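Local coordinates for protein processed glycerol phosphate lipoteichoic acid synthase 2 (PDB 2W8D) that belongs to the sulfatase family of the alkaline phosphatase clan and carries a magnesium ion in its mixed alpha/beta domain, at residues A[23-28]-A[68-73]; A[116-121]-A[407-412]; A[165-170]-A[197-202]; A[177-182]-A[239-244]; A[356-361]-A[380-385]. All blocks are in the same frame, centred on the assembly; numbering follows the deposited sequence.

Contact 1 of 5, residues A[23-28]-A[68-73]; sequences NVYFGK and ETFYFD
Strand 70-76 of the mixed central sheet meets the loop ahead of strand 33-39 through one aromatic pair, Y25 and F70. It is an offset edge-to-face (T-shaped) pair, with the edge of F70 turned to the face of Y25. The ring centroids are 5.6 Å apart and the planes make 69°. The closest atoms are Y25 CE1 and F70 CZ, at 3.8 Å, and Y25 CE1 lies close to the plane of the F70 ring. CB of Y25 points toward the strand, and CG lies beside the backbone N (chi1 -58°). On its other face V24 CG1 sits 3.5 Å above the ring plane, over the centre. F70 belongs to the strand that pairs antiparallel with 292-296, and its side chain also packs on I294 and V304. Residues 25-28 form a type II beta turn, with K28 N hydrogen-bonded to Y25 O at 3.2 Å. G27 takes a positive phi there and is tied by a backbone bond to H319.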
# COMPACT_ATOMS: atom_id res chain seq x y z
N ASN A 23 -14.15 -18.15 -5.75
CA ASN A 23 -15.42 -17.74 -6.39
C ASN A 23 -16.45 -17.13 -5.45
O ASN A 23 -17.43 -16.53 -5.90
CB ASN A 23 -16.06 -18.80 -7.29
CG ASN A 23 -16.98 -18.17 -8.39
OD1 ASN A 23 -16.76 -17.01 -8.80
ND2 ASN A 23 -18.00 -18.92 -8.84
N VAL A 24 -16.24 -17.26 -4.14
CA VAL A 24 -17.02 -16.49 -3.18
C VAL A 24 -16.82 -15.00 -3.42
O VAL A 24 -17.72 -14.19 -3.15
CB VAL A 24 -16.63 -16.84 -1.73
CG1 VAL A 24 -17.18 -15.80 -0.75
CG2 VAL A 24 -17.13 -18.25 -1.37
N TYR A 25 -15.66 -14.63 -3.95
CA TYR A 25 -15.29 -13.22 -4.10
C TYR A 25 -15.03 -12.74 -5.53
O TYR A 25 -15.14 -11.56 -5.81
CB TYR A 25 -14.09 -12.86 -3.19
CG TYR A 25 -14.35 -13.14 -1.73
CD1 TYR A 25 -15.29 -12.40 -1.01
CD2 TYR A 25 -13.65 -14.15 -1.06
CE1 TYR A 25 -15.53 -12.66 0.33
CE2 TYR A 25 -13.88 -14.42 0.28
CZ TYR A 25 -14.82 -13.67 0.97
OH TYR A 25 -15.06 -13.94 2.30
N PHE A 26 -14.71 -13.66 -6.45
CA PHE A 26 -14.25 -13.27 -7.77
C PHE A 26 -15.34 -12.64 -8.60
O PHE A 26 -16.35 -13.28 -8.90
CB PHE A 26 -13.67 -14.48 -8.50
CG PHE A 26 -13.24 -14.18 -9.89
CD1 PHE A 26 -12.08 -13.42 -10.13
CD2 PHE A 26 -13.97 -14.63 -10.98
CE1 PHE A 26 -11.66 -13.11 -11.43
CE2 PHE A 26 -13.57 -14.34 -12.29
CZ PHE A 26 -12.42 -13.57 -12.52
N GLY A 27 -15.16 -11.38 -8.97
CA GLY A 27 -16.11 -10.71 -9.85
C GLY A 27 -17.25 -10.06 -9.10
O GLY A 27 -18.08 -9.39 -9.69
N LYS A 28 -17.27 -10.23 -7.77
CA LYS A 28 -18.36 -9.74 -6.93
C LYS A 28 -18.42 -8.22 -6.81
O LYS A 28 -19.38 -7.66 -6.29
CB LYS A 28 -18.31 -10.39 -5.53
CG LYS A 28 -18.58 -11.90 -5.51
CD LYS A 28 -19.97 -12.23 -6.03
CE LYS A 28 -20.36 -13.69 -5.73
NZ LYS A 28 -21.68 -14.06 -6.32
N GLU A 68 -18.54 -5.47 7.78
CA GLU A 68 -18.53 -5.32 6.31
C GLU A 68 -17.18 -5.05 5.66
O GLU A 68 -16.99 -5.36 4.49
CB GLU A 68 -19.56 -4.26 5.84
CG GLU A 68 -19.39 -2.84 6.41
CD GLU A 68 -20.54 -1.90 5.99
OE1 GLU A 68 -20.67 -1.61 4.77
OE2 GLU A 68 -21.32 -1.45 6.87
N THR A 69 -16.25 -4.47 6.41
CA THR A 69 -14.96 -4.09 5.84
C THR A 69 -13.94 -5.20 6.06
O THR A 69 -13.85 -5.76 7.15
CB THR A 69 -14.48 -2.78 6.47
OG1 THR A 69 -15.54 -1.81 6.39
CG2 THR A 69 -13.25 -2.24 5.75
N PHE A 70 -13.21 -5.55 5.00
CA PHE A 70 -12.09 -6.48 5.10
C PHE A 70 -11.00 -5.72 5.80
O PHE A 70 -10.62 -4.64 5.35
CB PHE A 70 -11.49 -6.86 3.75
CG PHE A 70 -12.37 -7.72 2.87
CD1 PHE A 70 -12.35 -9.10 2.98
CD2 PHE A 70 -13.10 -7.15 1.84
CE1 PHE A 70 -13.10 -9.88 2.14
CE2 PHE A 70 -13.84 -7.93 0.98
CZ PHE A 70 -13.85 -9.29 1.13
N TYR A 71 -10.50 -6.29 6.88
CA TYR A 71 -9.32 -5.76 7.53
C TYR A 71 -8.29 -6.89 7.66
O TYR A 71 -8.66 -8.01 8.02
CB TYR A 71 -9.68 -5.18 8.91
CG TYR A 71 -8.45 -4.75 9.70
CD1 TYR A 71 -7.61 -3.75 9.21
CD2 TYR A 71 -8.12 -5.37 10.91
CE1 TYR A 71 -6.49 -3.36 9.91
CE2 TYR A 71 -6.96 -4.99 11.63
CZ TYR A 71 -6.16 -3.99 11.11
OH TYR A 71 -5.02 -3.58 11.76
N PHE A 72 -7.03 -6.58 7.34
CA PHE A 72 -5.93 -7.53 7.35
C PHE A 72 -4.91 -7.07 8.39
O PHE A 72 -4.25 -6.03 8.20
CB PHE A 72 -5.26 -7.62 5.96
CG PHE A 72 -6.24 -7.86 4.82
CD1 PHE A 72 -6.41 -9.13 4.29
CD2 PHE A 72 -6.96 -6.81 4.27
CE1 PHE A 72 -7.30 -9.35 3.24
CE2 PHE A 72 -7.85 -7.03 3.22
CZ PHE A 72 -8.02 -8.31 2.71
N ASP A 73 -4.77 -7.85 9.48
CA ASP A 73 -3.91 -7.51 10.61
C ASP A 73 -2.49 -8.15 10.58
O ASP A 73 -1.64 -7.91 11.47
CB ASP A 73 -4.65 -7.82 11.93
CG ASP A 73 -4.93 -9.30 12.10
OD1 ASP A 73 -5.21 -10.02 11.13
OD2 ASP A 73 -4.88 -9.77 13.23

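Contact 2 of 5, residues A[116-121]-A[407-412]; sequences PAILKS and KGFKKV
Residues 116-118 are helical, 119-121 continue as 3-10, and the irregular segment 407-412 passes beside them. CA atoms come within 6.2 Å for I118 and F409, and within 7.0 Å for A117 and V412. A117 is the buried point on which two side chains converge. Its CB lies 3.7 Å from F409 CE1, close to the plane of the ring, and 3.5 Å from V412 CG2. F409 therefore presents its edge to the helix. With CG anti to the backbone N (chi1 -163°), its ring swings in toward A117. I118 crosses the F409 side chain at about a right angle, and I118 CG1 lies 4.2 Å from F409 CD1. In the 3-10 turn, S121 OG gives a 2.9 Å hydrogen bond to I118 O, nearly in line with the carbonyl (178°). A water lies between K410 O and A117 O, its 3.4 Å bond to A117 O being weak. K120 points its ammonium elsewhere, to D149, G147 O and the hydroxyl of Y417. P116 and L119 pack on Y190 of strand 189-194. The arrangement is plain apolar packing of the C-terminal tail on a helix end of the sulfatase-type alpha/beta domain.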
# COMPACT_ATOMS: atom_id res chain seq x y z
N PRO A 116 -3.93 0.37 -13.55
CA PRO A 116 -4.70 1.37 -14.31
C PRO A 116 -4.69 1.13 -15.81
O PRO A 116 -5.67 1.46 -16.48
CB PRO A 116 -4.02 2.70 -13.99
CG PRO A 116 -2.80 2.36 -13.11
CD PRO A 116 -2.95 0.98 -12.62
N ALA A 117 -3.62 0.54 -16.34
CA ALA A 117 -3.54 0.27 -17.79
C ALA A 117 -4.36 -0.97 -18.19
O ALA A 117 -5.03 -0.96 -19.23
CB ALA A 117 -2.10 0.15 -18.25
N ILE A 118 -4.31 -2.01 -17.35
CA ILE A 118 -5.14 -3.20 -17.54
C ILE A 118 -6.62 -2.79 -17.63
O ILE A 118 -7.34 -3.17 -18.55
CB ILE A 118 -4.92 -4.24 -16.40
CG1 ILE A 118 -3.50 -4.78 -16.46
CG2 ILE A 118 -5.97 -5.40 -16.51
CD1 ILE A 118 -3.09 -5.70 -15.36
N LEU A 119 -7.03 -1.99 -16.66
CA LEU A 119 -8.39 -1.53 -16.55
C LEU A 119 -8.91 -0.64 -17.69
O LEU A 119 -10.11 -0.39 -17.75
CB LEU A 119 -8.59 -0.89 -15.17
CG LEU A 119 -8.55 -1.96 -14.08
CD1 LEU A 119 -8.74 -1.40 -12.68
CD2 LEU A 119 -9.63 -3.03 -14.40
N LYS A 120 -8.04 -0.17 -18.59
CA LYS A 120 -8.47 0.68 -19.71
C LYS A 120 -9.43 -0.05 -20.62
O LYS A 120 -10.34 0.55 -21.16
CB LYS A 120 -7.29 1.19 -20.55
CG LYS A 120 -6.81 2.59 -20.20
CD LYS A 120 -5.30 2.62 -20.19
CE LYS A 120 -4.76 3.59 -19.12
NZ LYS A 120 -5.09 5.04 -19.35
N SER A 121 -9.18 -1.34 -20.82
CA SER A 121 -9.99 -2.18 -21.69
C SER A 121 -11.38 -2.43 -21.09
O SER A 121 -12.31 -2.87 -21.80
CB SER A 121 -9.29 -3.51 -21.92
OG SER A 121 -9.02 -4.14 -20.68
N LYS A 407 -3.03 -11.09 -22.90
CA LYS A 407 -4.07 -11.18 -23.94
C LYS A 407 -4.97 -9.95 -24.08
O LYS A 407 -5.27 -9.52 -25.20
CB LYS A 407 -4.93 -12.45 -23.81
CG LYS A 407 -4.74 -13.49 -24.95
CD LYS A 407 -4.51 -12.84 -26.33
CE LYS A 407 -5.81 -12.58 -27.12
NZ LYS A 407 -5.56 -11.65 -28.25
N GLY A 408 -5.41 -9.40 -22.96
CA GLY A 408 -6.32 -8.27 -23.07
C GLY A 408 -5.52 -7.08 -23.54
O GLY A 408 -5.97 -6.31 -24.36
N PHE A 409 -4.29 -7.02 -23.05
CA PHE A 409 -3.54 -5.79 -22.89
C PHE A 409 -3.16 -5.03 -24.13
O PHE A 409 -2.56 -5.57 -25.06
CB PHE A 409 -2.27 -6.07 -22.12
CG PHE A 409 -1.64 -4.85 -21.55
CD1 PHE A 409 -2.16 -4.28 -20.39
CD2 PHE A 409 -0.53 -4.28 -22.16
CE1 PHE A 409 -1.60 -3.14 -19.86
CE2 PHE A 409 0.05 -3.14 -21.62
CZ PHE A 409 -0.48 -2.57 -20.47
N LYS A 410 -3.47 -3.75 -24.11
CA LYS A 410 -2.91 -2.88 -25.13
C LYS A 410 -1.81 -1.97 -24.55
O LYS A 410 -2.02 -1.25 -23.57
CB LYS A 410 -4.01 -2.13 -25.88
CG LYS A 410 -4.97 -1.36 -24.97
CD LYS A 410 -4.75 0.14 -25.10
CE LYS A 410 -5.40 0.70 -26.41
NZ LYS A 410 -4.50 0.62 -27.59
N LYS A 411 -0.65 -2.06 -25.18
CA LYS A 411 0.58 -1.38 -24.80
C LYS A 411 0.36 0.09 -24.44
O LYS A 411 -0.33 0.81 -25.15
CB LYS A 411 1.59 -1.51 -25.95
CG LYS A 411 2.87 -0.73 -25.79
CD LYS A 411 3.72 -0.87 -27.06
CE LYS A 411 4.62 0.35 -27.32
NZ LYS A 411 5.64 0.59 -26.23
N VAL A 412 0.97 0.52 -23.33
CA VAL A 412 0.90 1.92 -22.94
C VAL A 412 1.85 2.80 -23.75
O VAL A 412 2.98 2.44 -23.98
CB VAL A 412 1.11 2.08 -21.44
CG1 VAL A 412 1.38 3.54 -21.05
CG2 VAL A 412 -0.10 1.61 -20.76
O HOH W 1 -3.38 0.09 -22.01

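Contact 3 of 5, residues A[165-170]-A[197-202]; sequences KNYGMK and SNHFPF
Two loops without regular structure run close together, with K170 CA and S197 CA 5.4 Å apart. Y167 and H199 stack face to face, with ring centroids 4.4 Å apart and planes at 28°. The overlap is displaced: Y167 CD1 is 3.7 Å above the imidazole plane, toward its rim, and 3.8 Å from H199 ND1. Both imidazole nitrogens are hydrogen-bonded elsewhere, ND1 to L196 O and NE2 to a phosphate oxygen of the phosphothreonine at position 84. The phosphothreonine is a ligand of the magnesium ion together with E40, D258 and H259. The H199 side chain, not itself a ligand, lies about 4 Å from the metal. S197 OG sits 3.4 Å from K170 CA and is hydrogen-bonded to D171 N, at the start of helix 171-183. K170 holds the N-cap position, and its extended chain leads away to a salt bridge with D208. The contact joins the loop before helix 171-183 to the loop after strand 189-194, and Y230 of helix 219-244 packs on both K170 and S197.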
# COMPACT_ATOMS: atom_id res chain seq x y z
N LYS A 165 1.53 22.53 5.36
CA LYS A 165 2.42 22.26 6.49
C LYS A 165 3.86 22.17 6.04
O LYS A 165 4.54 23.20 5.98
CB LYS A 165 2.01 21.02 7.30
CG LYS A 165 2.44 21.12 8.77
CD LYS A 165 2.75 19.75 9.38
CE LYS A 165 2.84 19.82 10.91
NZ LYS A 165 3.84 20.80 11.44
N ASN A 166 4.33 20.97 5.73
CA ASN A 166 5.73 20.79 5.34
C ASN A 166 5.89 20.35 3.87
O ASN A 166 6.45 21.10 3.06
CB ASN A 166 6.45 19.82 6.29
CG ASN A 166 6.68 20.41 7.67
OD1 ASN A 166 7.36 21.45 7.83
ND2 ASN A 166 6.11 19.76 8.70
N TYR A 167 5.38 19.17 3.54
CA TYR A 167 5.45 18.70 2.15
C TYR A 167 4.34 19.23 1.25
O TYR A 167 4.38 19.00 0.04
CB TYR A 167 5.54 17.16 2.06
CG TYR A 167 6.80 16.61 2.67
CD1 TYR A 167 6.91 16.46 4.05
CD2 TYR A 167 7.88 16.24 1.87
CE1 TYR A 167 8.06 15.97 4.64
CE2 TYR A 167 9.05 15.72 2.44
CZ TYR A 167 9.13 15.59 3.84
OH TYR A 167 10.25 15.10 4.45
N GLY A 168 3.37 19.94 1.83
CA GLY A 168 2.30 20.56 1.06
C GLY A 168 0.98 20.58 1.79
O GLY A 168 0.90 20.98 2.96
N MSE A 169 -0.08 20.16 1.11
CA MSE A 169 -1.44 20.27 1.67
C MSE A 169 -1.60 19.38 2.90
O MSE A 169 -1.14 18.24 2.92
CB MSE A 169 -2.51 19.86 0.66
CG MSE A 169 -2.66 20.76 -0.52
SE MSE A 169 -3.35 22.55 -0.11
CE MSE A 169 -5.18 22.08 0.44
N LYS A 170 -2.29 19.90 3.91
CA LYS A 170 -2.81 19.09 5.00
C LYS A 170 -3.96 18.20 4.50
O LYS A 170 -4.74 18.63 3.64
CB LYS A 170 -3.31 20.01 6.10
CG LYS A 170 -2.20 20.75 6.83
CD LYS A 170 -2.79 21.76 7.79
CE LYS A 170 -1.72 22.47 8.60
NZ LYS A 170 -2.34 23.70 9.19
N SER A 197 0.04 14.39 5.75
CA SER A 197 0.11 15.01 7.06
C SER A 197 0.85 14.17 8.11
O SER A 197 1.52 14.73 8.96
CB SER A 197 -1.30 15.35 7.58
OG SER A 197 -1.81 16.57 7.02
N ASN A 198 0.75 12.84 8.06
CA ASN A 198 1.42 12.02 9.08
C ASN A 198 2.88 11.71 8.72
O ASN A 198 3.29 10.54 8.70
CB ASN A 198 0.63 10.72 9.36
CG ASN A 198 1.03 10.06 10.65
OD1 ASN A 198 1.18 10.74 11.69
ND2 ASN A 198 1.18 8.73 10.63
N HIS A 199 3.64 12.77 8.41
CA HIS A 199 5.06 12.66 8.00
C HIS A 199 5.96 12.96 9.16
O HIS A 199 5.66 13.84 9.96
CB HIS A 199 5.39 13.65 6.86
CG HIS A 199 5.57 13.00 5.52
ND1 HIS A 199 4.77 13.30 4.43
CD2 HIS A 199 6.44 12.04 5.10
CE1 HIS A 199 5.16 12.57 3.39
NE2 HIS A 199 6.16 11.80 3.77
N PHE A 200 7.05 12.18 9.30
CA PHE A 200 8.13 12.45 10.25
C PHE A 200 8.54 13.93 10.19
O PHE A 200 8.60 14.48 9.11
CB PHE A 200 9.32 11.59 9.85
CG PHE A 200 10.48 11.67 10.78
CD1 PHE A 200 10.61 10.75 11.82
CD2 PHE A 200 11.45 12.70 10.63
CE1 PHE A 200 11.71 10.83 12.72
CE2 PHE A 200 12.54 12.79 11.53
CZ PHE A 200 12.68 11.85 12.56
N PRO A 201 8.83 14.59 11.33
CA PRO A 201 8.82 14.20 12.76
C PRO A 201 7.44 14.26 13.43
O PRO A 201 7.38 14.20 14.64
CB PRO A 201 9.73 15.26 13.40
CG PRO A 201 9.40 16.51 12.62
CD PRO A 201 9.27 15.98 11.17
N PHE A 202 6.35 14.37 12.66
CA PHE A 202 4.97 14.18 13.19
C PHE A 202 4.39 15.34 14.04
O PHE A 202 3.37 15.18 14.70
CB PHE A 202 4.88 12.84 13.97
CG PHE A 202 5.35 11.65 13.18
CD1 PHE A 202 4.70 11.28 12.01
CD2 PHE A 202 6.43 10.90 13.61
CE1 PHE A 202 5.13 10.22 11.29
CE2 PHE A 202 6.87 9.80 12.89
CZ PHE A 202 6.24 9.45 11.74

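Contact 4 of 5, residues A[177-182]-A[239-244]; sequences ESMPLL and FNDLKK
M179, a selenomethionine, has the most surface buried in this contact, followed by D241 and L242. Its chain bends at chi2 and chi3 (-36° and -73°), which turns the terminal methyl onto the facing helix. There M179 CE lies 3.7 Å from L242 CD2, and the two side chains cross at about a right angle. The same CE is 3.8 Å from D241 CB, so the methyl touches two successive residues. Helices 171-183 and 219-244 each connect two parallel strands of the alpha/beta fold and pack side by side against its sheet. The axes of segments 177-182 and 239-244 come within 11.0 Å and cross at -33°, running in the same sense. L182 follows one turn after M179, and its CD2 is 4.0 Å from L242 CD2. L182 also packs on F189, T191 and F129, and L242 on I253. D241 meets M179 mainly through CB; its OD2 forms a salt bridge with K176 of the M179 helix. P180 kinks the first helix, since its N makes no bond to the preceding turn.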
# COMPACT_ATOMS: atom_id res chain seq x y z
N GLU A 177 -11.22 19.54 -1.02
CA GLU A 177 -10.95 20.07 -2.36
C GLU A 177 -10.91 19.01 -3.47
O GLU A 177 -11.26 19.29 -4.62
CB GLU A 177 -9.67 20.92 -2.33
CG GLU A 177 -9.96 22.37 -1.92
CD GLU A 177 -8.74 23.12 -1.40
OE1 GLU A 177 -7.93 23.58 -2.23
OE2 GLU A 177 -8.62 23.28 -0.17
N SER A 178 -10.54 17.78 -3.10
CA SER A 178 -10.56 16.67 -4.04
C SER A 178 -11.96 16.21 -4.48
O SER A 178 -12.10 15.62 -5.55
CB SER A 178 -9.78 15.47 -3.49
OG SER A 178 -8.43 15.80 -3.23
N MSE A 179 -13.00 16.49 -3.68
CA MSE A 179 -14.37 16.06 -4.00
C MSE A 179 -14.86 16.47 -5.39
O MSE A 179 -15.12 15.58 -6.21
CB MSE A 179 -15.38 16.42 -2.90
CG MSE A 179 -15.09 15.78 -1.53
SE MSE A 179 -14.32 13.93 -1.50
CE MSE A 179 -15.91 12.91 -2.03
N PRO A 180 -14.95 17.78 -5.70
CA PRO A 180 -15.43 18.14 -7.06
C PRO A 180 -14.53 17.62 -8.17
O PRO A 180 -14.99 17.33 -9.26
CB PRO A 180 -15.44 19.69 -7.06
CG PRO A 180 -14.64 20.10 -5.86
CD PRO A 180 -14.72 18.97 -4.86
N LEU A 181 -13.25 17.48 -7.88
CA LEU A 181 -12.37 16.94 -8.88
C LEU A 181 -12.73 15.47 -9.09
O LEU A 181 -12.87 15.01 -10.22
CB LEU A 181 -10.91 17.14 -8.46
CG LEU A 181 -10.56 18.60 -8.21
CD1 LEU A 181 -9.20 18.67 -7.57
CD2 LEU A 181 -10.64 19.50 -9.53
N LEU A 182 -12.96 14.75 -8.02
CA LEU A 182 -13.28 13.33 -8.12
C LEU A 182 -14.64 13.07 -8.77
O LEU A 182 -14.79 12.11 -9.52
CB LEU A 182 -13.27 12.68 -6.75
CG LEU A 182 -13.62 11.20 -6.76
CD1 LEU A 182 -12.46 10.39 -7.36
CD2 LEU A 182 -13.94 10.77 -5.35
N PHE A 239 -14.81 9.65 3.97
CA PHE A 239 -15.90 8.68 3.95
C PHE A 239 -17.28 9.34 4.05
O PHE A 239 -18.17 8.97 3.29
CB PHE A 239 -15.75 7.66 5.10
CG PHE A 239 -14.96 6.43 4.73
CD1 PHE A 239 -13.71 6.52 4.17
CD2 PHE A 239 -15.49 5.18 4.96
CE1 PHE A 239 -12.99 5.38 3.86
CE2 PHE A 239 -14.77 4.04 4.65
CZ PHE A 239 -13.54 4.13 4.13
N ASN A 240 -17.48 10.29 4.96
CA ASN A 240 -18.77 11.00 5.02
C ASN A 240 -19.11 11.60 3.67
O ASN A 240 -20.21 11.42 3.17
CB ASN A 240 -18.79 12.10 6.09
CG ASN A 240 -18.75 11.55 7.51
OD1 ASN A 240 -19.34 10.51 7.84
ND2 ASN A 240 -18.06 12.28 8.39
N ASP A 241 -18.15 12.31 3.07
CA ASP A 241 -18.35 12.92 1.75
C ASP A 241 -18.55 11.91 0.62
O ASP A 241 -19.34 12.14 -0.28
CB ASP A 241 -17.23 13.92 1.42
CG ASP A 241 -17.29 15.18 2.28
OD1 ASP A 241 -18.32 15.44 2.94
OD2 ASP A 241 -16.29 15.94 2.30
N LEU A 242 -17.87 10.77 0.67
CA LEU A 242 -18.13 9.72 -0.32
C LEU A 242 -19.57 9.16 -0.25
O LEU A 242 -20.09 8.59 -1.22
CB LEU A 242 -17.12 8.59 -0.19
CG LEU A 242 -15.66 8.86 -0.62
CD1 LEU A 242 -14.80 7.66 -0.36
CD2 LEU A 242 -15.61 9.24 -2.07
N LYS A 243 -20.19 9.31 0.91
CA LYS A 243 -21.54 8.82 1.14
C LYS A 243 -22.58 9.86 0.77
O LYS A 243 -23.65 9.49 0.32
CB LYS A 243 -21.72 8.36 2.59
CG LYS A 243 -20.87 7.13 2.96
CD LYS A 243 -20.82 6.91 4.49
CE LYS A 243 -20.46 5.47 4.83
NZ LYS A 243 -20.02 5.30 6.28
N LYS A 244 -22.27 11.15 0.93
CA LYS A 244 -23.17 12.20 0.42
C LYS A 244 -23.30 12.07 -1.10
O LYS A 244 -24.41 12.03 -1.61
CB LYS A 244 -22.69 13.63 0.72
CG LYS A 244 -22.18 13.92 2.13
CD LYS A 244 -23.31 14.21 3.11
CE LYS A 244 -22.84 13.89 4.55
NZ LYS A 244 -23.97 13.94 5.53

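Contact 5 of 5, residues A[356-361]-A[380-385]; sequences YTKISG and SEDSLV
K358 and D382 meet at their charged groups in a salt bridge, K358 NZ to D382 OD2 at 2.9 Å, the lysine chain slanting across the aspartate. The ammonium comes from above the carboxylate plane, 57° out of it. The lysine chain is extended and has CG anti to the backbone N (chi1 -160°), which carries the charge from the strand to the helix. D382 OD1 has a long, weak ion pair with K386. Two residues back on the same strand face, Y356 meets E381. The planes of the Y356 ring and the E381 carboxylate are steeply inclined, at 71°. Y356 CD2 is 3.6 Å from E381 OE1. That oxygen is hydrogen-bonded to S353 OG, which also bonds Y356 N, so one hydroxyl holds both residues. The phenol OH of Y356 bonds D378 N, just ahead of the helix. Strand 356-359 is the middle strand of a five-stranded antiparallel sheet. Helix 380-397 covers the face bearing Y356 and K358, while T357, pointing away from that helix, packs on Y282, A285 and Q286 of helix 281-286.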
# COMPACT_ATOMS: atom_id res chain seq x y z
N TYR A 356 7.95 -18.59 10.58
CA TYR A 356 9.28 -18.02 10.84
C TYR A 356 9.35 -16.54 10.62
O TYR A 356 8.72 -16.01 9.69
CB TYR A 356 10.31 -18.61 9.87
CG TYR A 356 10.54 -20.08 9.95
CD1 TYR A 356 10.84 -20.70 11.16
CD2 TYR A 356 10.50 -20.85 8.80
CE1 TYR A 356 11.09 -22.07 11.20
CE2 TYR A 356 10.74 -22.19 8.84
CZ TYR A 356 11.04 -22.80 10.03
OH TYR A 356 11.26 -24.16 10.03
N THR A 357 10.10 -15.86 11.48
CA THR A 357 10.61 -14.55 11.13
C THR A 357 12.14 -14.56 11.03
O THR A 357 12.85 -14.97 11.97
CB THR A 357 9.93 -13.34 11.87
OG1 THR A 357 10.90 -12.46 12.48
CG2 THR A 357 8.86 -13.74 12.86
N LYS A 358 12.64 -14.22 9.85
CA LYS A 358 14.07 -14.24 9.59
C LYS A 358 14.59 -12.83 9.46
O LYS A 358 14.17 -12.11 8.58
CB LYS A 358 14.36 -14.95 8.27
CG LYS A 358 15.82 -15.42 8.19
CD LYS A 358 16.31 -15.44 6.78
CE LYS A 358 17.67 -16.09 6.69
NZ LYS A 358 18.06 -16.24 5.27
N ILE A 359 15.55 -12.47 10.32
CA ILE A 359 16.12 -11.11 10.33
C ILE A 359 17.66 -11.20 10.42
O ILE A 359 18.19 -11.82 11.34
CB ILE A 359 15.56 -10.27 11.50
CG1 ILE A 359 14.03 -10.25 11.49
CG2 ILE A 359 16.09 -8.82 11.47
CD1 ILE A 359 13.36 -9.41 10.27
N SER A 360 18.34 -10.58 9.45
CA SER A 360 19.82 -10.65 9.31
C SER A 360 20.35 -12.04 9.56
O SER A 360 21.28 -12.23 10.34
CB SER A 360 20.53 -9.66 10.27
OG SER A 360 19.75 -8.48 10.40
N GLY A 361 19.74 -13.03 8.91
CA GLY A 361 20.18 -14.42 9.04
C GLY A 361 19.81 -15.17 10.32
O GLY A 361 20.13 -16.33 10.45
N SER A 380 13.13 -24.47 3.07
CA SER A 380 12.21 -24.33 1.94
C SER A 380 11.53 -22.96 1.85
O SER A 380 11.23 -22.50 0.76
CB SER A 380 11.12 -25.40 2.00
OG SER A 380 10.12 -24.99 2.93
N GLU A 381 11.30 -22.30 2.98
CA GLU A 381 10.68 -20.98 2.93
C GLU A 381 11.67 -19.94 2.45
O GLU A 381 11.32 -19.08 1.63
CB GLU A 381 10.07 -20.55 4.29
CG GLU A 381 8.92 -21.45 4.77
CD GLU A 381 7.98 -20.78 5.80
OE1 GLU A 381 8.26 -19.64 6.23
OE2 GLU A 381 6.96 -21.41 6.18
N ASP A 382 12.89 -20.00 2.95
CA ASP A 382 13.92 -19.07 2.52
C ASP A 382 14.12 -19.13 0.99
O ASP A 382 14.22 -18.08 0.33
CB ASP A 382 15.22 -19.35 3.27
CG ASP A 382 16.35 -18.43 2.83
OD1 ASP A 382 17.31 -18.94 2.16
OD2 ASP A 382 16.27 -17.22 3.16
N SER A 383 14.17 -20.35 0.43
CA SER A 383 14.27 -20.53 -1.03
C SER A 383 13.10 -19.93 -1.80
O SER A 383 13.30 -19.39 -2.87
CB SER A 383 14.41 -22.01 -1.42
OG SER A 383 15.50 -22.61 -0.74
N LEU A 384 11.88 -20.07 -1.27
CA LEU A 384 10.70 -19.51 -1.91
C LEU A 384 10.85 -17.99 -1.99
O LEU A 384 10.54 -17.39 -3.03
CB LEU A 384 9.40 -19.91 -1.18
CG LEU A 384 8.85 -21.34 -1.36
CD1 LEU A 384 7.71 -21.60 -0.42
CD2 LEU A 384 8.38 -21.63 -2.78
N VAL A 385 11.35 -17.39 -0.91
CA VAL A 385 11.59 -15.94 -0.82
C VAL A 385 12.61 -15.47 -1.87
O VAL A 385 12.31 -14.55 -2.64
CB VAL A 385 12.01 -15.49 0.61
CG1 VAL A 385 12.52 -13.99 0.64
CG2 VAL A 385 10.85 -15.69 1.60

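Contact 1 joins a loop to a strand of the mixed sheet, contact 3 joins two loops beside it, and contact 4 two helices packed on it. Contacts 3 and 4 alternate along the chain. Contact 4 lies on helices 171-183 and 219-244, and the loops of contact 3 lie ahead of them in the chain. They touch where M169 CE meets E177 OE2, and their centres are 22 Å apart. Contact 3 lies next to the magnesium site. Contact 1 closes first, its centre 32 Å from that of contact 3. Contact 5 belongs to the separate five-stranded sheet, 43 Å from contact 4 between centres. Contact 2 spans the longest loop, enclosing contacts 3, 4 and 5, and brings the C-terminal tail back to the sulfatase domain.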